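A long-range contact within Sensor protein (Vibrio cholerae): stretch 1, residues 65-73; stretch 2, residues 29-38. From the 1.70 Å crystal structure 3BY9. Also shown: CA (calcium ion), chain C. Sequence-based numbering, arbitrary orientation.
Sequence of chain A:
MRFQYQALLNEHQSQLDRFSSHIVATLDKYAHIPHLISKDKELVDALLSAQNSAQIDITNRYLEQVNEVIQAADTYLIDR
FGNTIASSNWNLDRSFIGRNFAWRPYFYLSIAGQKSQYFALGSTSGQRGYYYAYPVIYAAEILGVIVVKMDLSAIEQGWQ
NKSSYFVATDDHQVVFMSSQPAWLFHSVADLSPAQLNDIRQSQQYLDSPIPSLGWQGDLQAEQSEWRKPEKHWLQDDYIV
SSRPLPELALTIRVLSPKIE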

# COMPACT_ATOMS: atom_id res chain seq x y z
N GLN A 65 1.22 -21.36 -7.23
CA GLN A 65 2.22 -21.38 -8.31
C GLN A 65 2.36 -19.98 -8.89
O GLN A 65 3.45 -19.50 -9.10
CB GLN A 65 1.78 -22.39 -9.40
CG GLN A 65 2.00 -23.80 -8.93
CD GLN A 65 1.24 -24.84 -9.72
OE1 GLN A 65 1.45 -26.05 -9.53
NE2 GLN A 65 0.34 -24.41 -10.59
N VAL A 66 1.23 -19.33 -9.16
CA VAL A 66 1.31 -17.98 -9.70
C VAL A 66 2.04 -17.06 -8.73
O VAL A 66 2.92 -16.29 -9.11
CB VAL A 66 -0.11 -17.39 -9.91
CG1 VAL A 66 -0.03 -15.88 -10.22
CG2 VAL A 66 -0.81 -18.16 -11.07
N ASN A 67 1.66 -17.15 -7.47
CA ASN A 67 2.22 -16.28 -6.44
C ASN A 67 3.76 -16.43 -6.36
O ASN A 67 4.50 -15.45 -6.14
CB ASN A 67 1.56 -16.59 -5.10
CG ASN A 67 1.95 -15.61 -4.00
OD1 ASN A 67 2.73 -15.92 -3.06
ND2 ASN A 67 1.41 -14.42 -4.09
N GLU A 68 4.21 -17.66 -6.51
CA GLU A 68 5.67 -17.94 -6.49
C GLU A 68 6.36 -17.38 -7.76
O GLU A 68 7.48 -16.84 -7.67
CB GLU A 68 5.88 -19.45 -6.42
CG GLU A 68 7.32 -19.90 -6.63
CD GLU A 68 8.26 -19.41 -5.58
OE1 GLU A 68 7.81 -19.17 -4.43
OE2 GLU A 68 9.46 -19.28 -5.89
N VAL A 69 5.71 -17.49 -8.92
CA VAL A 69 6.30 -16.93 -10.16
C VAL A 69 6.50 -15.41 -10.05
O VAL A 69 7.56 -14.85 -10.41
CB VAL A 69 5.41 -17.20 -11.41
CG1 VAL A 69 5.92 -16.34 -12.61
CG2 VAL A 69 5.42 -18.65 -11.77
N ILE A 70 5.48 -14.72 -9.56
CA ILE A 70 5.57 -13.26 -9.46
C ILE A 70 6.21 -12.72 -8.22
O ILE A 70 6.45 -11.50 -8.10
CB ILE A 70 4.17 -12.61 -9.62
CG1 ILE A 70 3.31 -12.93 -8.39
CG2 ILE A 70 3.48 -13.16 -10.90
CD1 ILE A 70 1.90 -12.28 -8.52
N GLN A 71 6.53 -13.63 -7.32
CA GLN A 71 7.13 -13.29 -6.03
C GLN A 71 6.33 -12.25 -5.26
O GLN A 71 6.86 -11.26 -4.79
CB GLN A 71 8.60 -12.83 -6.20
CG GLN A 71 9.53 -13.97 -6.63
CD GLN A 71 9.79 -14.99 -5.53
OE1 GLN A 71 9.23 -16.09 -5.51
NE2 GLN A 71 10.66 -14.62 -4.59
N ALA A 72 5.01 -12.48 -5.17
CA ALA A 72 4.14 -11.63 -4.37
C ALA A 72 3.96 -12.20 -2.95
O ALA A 72 4.42 -13.30 -2.63
CB ALA A 72 2.76 -11.50 -5.03
N ALA A 73 3.36 -11.40 -2.09
CA ALA A 73 3.10 -11.91 -0.74
C ALA A 73 1.95 -12.89 -0.79
O ALA A 73 2.08 -14.01 -0.29
CB ALA A 73 2.77 -10.76 0.21
CA CA C . -6.05 -15.09 -18.50
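Stretch 2 29-38: KYAHIPHLIS

Stretch 2 enters with a type I beta turn from Tyr 30 to Ile 33, closed by the backbone bond from Ile 33 N to Tyr 30 O at 3.0 Å, and continues as a helix from Ile 33. The early helical turns are documented by Leu 36 N to His 32 O and Ile 37 N to Ile 33 O, both 3.1 Å. Its N-to-C direction makes an angle of 145° with that of helix 65-70, so the two run roughly antiparallel but clearly splayed. The register agrees: the CA of Val 66 is nearest that of Ile 37, at 8.8 Å, whereas four residues later the CA of Ile 70 is nearest that of Tyr 30, at 7.2 Å. With the axes no closer than 12.4 Å, the gap is bridged by side chains, and the buried surface, 295 Å² over both sides, is modest.

At the Ile 37 end the contact is purely apolar. Val 66 (chi1 t, 169°) points its CA-to-CB bond toward stretch 2, and its CG1 lies 4.3 Å from Ile 33 CG2 and also 4.3 Å from Ile 37 CD1. Ile 33 and Ile 37 are one helical turn apart, so both CA-to-CB bonds point toward stretch 1, but their rotamers differ. Ile 37 is p,t (62°, 172°), and both its CD1, at 4.3 Å, and its CG2, at 4.4 Å, lie near Val 66 CG1. Ile 33 is m,m (-57°, -60°) and offers CG2 to both Val 66 and Ile 70.

Ile 70 occupies the same helical side as Val 66 one turn on, as the bond from Ile 70 N to Val 66 O at 3.0 Å records. It is p,t (69°, 179°), and the trans chi2 extends CD1 to within 3.9 Å of Ile 33 CG2 and 4.4 Å of Tyr 30 CD1. That one methyl therefore touches both the helix and the turn before it.

Tyr 30 has the largest area covered by the other stretch, 75 Å². Its CA-to-CB bond points sideways, yet the end of the side chain comes nearer: with chi1 at -62° (m) and chi2 at -89°, the ring reaches the backbone that follows the helix. There Gln 71 is the first residue to leave helical angles, with phi/psi of 53/49. Its carbonyl lies at the ring edge, near the ring plane, and accepts a hydrogen bond from the phenol, Tyr 30 OH to Gln 71 O at 2.9 Å. This is the sole hydrogen bond across the stretches. The ring is also contacted at CE1: Tyr 30 CE1 is 3.1 Å from Ile 70 O and 3.8 Å from both CA and CB of Ala 72, whose small side chain packs directly against the ring carbon.

Beyond the contact, Ser 38 (chi1 p, 66°) turns its hydroxyl back onto its own helix, with OG donating to His 35 O at 2.9 Å. Leu 36 O binds the calcium ion CA at 2.4 Å.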

# COMPACT_ATOMS: atom_id res chain seq x y z
N LYS A 29 5.57 -4.72 -11.96
CA LYS A 29 5.74 -6.17 -12.03
C LYS A 29 4.51 -6.89 -11.48
O LYS A 29 4.37 -8.11 -11.68
CB LYS A 29 6.93 -6.61 -11.20
CG LYS A 29 8.28 -6.04 -11.72
CD LYS A 29 9.38 -6.30 -10.73
CE LYS A 29 10.68 -5.71 -11.22
NZ LYS A 29 11.73 -5.78 -10.17
N TYR A 30 3.64 -6.16 -10.81
CA TYR A 30 2.47 -6.80 -10.17
C TYR A 30 1.12 -6.28 -10.65
O TYR A 30 0.10 -6.96 -10.59
CB TYR A 30 2.54 -6.54 -8.65
CG TYR A 30 3.76 -7.13 -8.01
CD1 TYR A 30 3.75 -8.41 -7.54
CD2 TYR A 30 4.97 -6.41 -7.95
CE1 TYR A 30 4.90 -9.01 -7.01
CE2 TYR A 30 6.11 -7.00 -7.43
CZ TYR A 30 6.08 -8.29 -6.96
OH TYR A 30 7.23 -8.90 -6.45
N ALA A 31 1.11 -5.04 -11.12
CA ALA A 31 -0.15 -4.38 -11.41
C ALA A 31 -1.08 -5.06 -12.42
O ALA A 31 -2.29 -4.92 -12.31
CB ALA A 31 0.13 -2.94 -11.92
N HIS A 32 -0.49 -5.75 -13.39
CA HIS A 32 -1.26 -6.35 -14.46
C HIS A 32 -1.57 -7.81 -14.16
O HIS A 32 -2.25 -8.45 -14.96
CB HIS A 32 -0.44 -6.34 -15.77
CG HIS A 32 0.91 -7.00 -15.64
ND1 HIS A 32 1.86 -6.58 -14.73
CD2 HIS A 32 1.46 -8.05 -16.29
CE1 HIS A 32 2.94 -7.34 -14.83
NE2 HIS A 32 2.73 -8.24 -15.77
N ILE A 33 -1.08 -8.32 -13.04
CA ILE A 33 -1.28 -9.76 -12.81
C ILE A 33 -2.72 -10.16 -12.53
O ILE A 33 -3.18 -11.19 -13.02
CB ILE A 33 -0.32 -10.30 -11.69
CG1 ILE A 33 1.16 -10.02 -12.06
CG2 ILE A 33 -0.56 -11.81 -11.48
CD1 ILE A 33 1.62 -10.69 -13.41
N PRO A 34 -3.47 -9.36 -11.75
CA PRO A 34 -4.87 -9.77 -11.51
C PRO A 34 -5.63 -9.89 -12.84
O PRO A 34 -6.32 -10.87 -13.06
CB PRO A 34 -5.40 -8.65 -10.63
CG PRO A 34 -4.17 -8.30 -9.77
CD PRO A 34 -3.04 -8.30 -10.81
N HIS A 35 -5.46 -8.92 -13.75
CA HIS A 35 -6.19 -9.02 -15.03
C HIS A 35 -5.69 -10.28 -15.77
O HIS A 35 -6.50 -11.06 -16.28
CB HIS A 35 -5.95 -7.77 -15.88
CG HIS A 35 -6.69 -7.77 -17.20
ND1 HIS A 35 -6.31 -6.99 -18.26
CD2 HIS A 35 -7.81 -8.42 -17.59
CE1 HIS A 35 -7.17 -7.15 -19.26
NE2 HIS A 35 -8.09 -8.02 -18.88
N LEU A 36 -4.37 -10.51 -15.78
CA LEU A 36 -3.79 -11.64 -16.49
C LEU A 36 -4.42 -12.97 -16.13
O LEU A 36 -4.72 -13.76 -17.04
CB LEU A 36 -2.26 -11.69 -16.22
CG LEU A 36 -1.56 -13.01 -16.61
CD1 LEU A 36 -1.62 -13.17 -18.11
CD2 LEU A 36 -0.10 -13.02 -16.16
N ILE A 37 -4.65 -13.21 -14.84
CA ILE A 37 -5.18 -14.50 -14.45
C ILE A 37 -6.65 -14.52 -14.18
O ILE A 37 -7.23 -15.60 -13.99
CB ILE A 37 -4.47 -15.09 -13.17
CG1 ILE A 37 -4.67 -14.17 -11.94
CG2 ILE A 37 -2.93 -15.19 -13.43
CD1 ILE A 37 -4.15 -14.79 -10.62
N SER A 38 -7.27 -13.35 -14.22
CA SER A 38 -8.67 -13.24 -13.79
C SER A 38 -9.65 -14.17 -14.46
O SER A 38 -10.55 -14.72 -13.78
CB SER A 38 -9.16 -11.79 -13.94
OG SER A 38 -9.19 -11.38 -15.30
O HOH W 1 -7.47 -13.24 -17.74
O HOH W 2 -4.03 -16.29 -19.37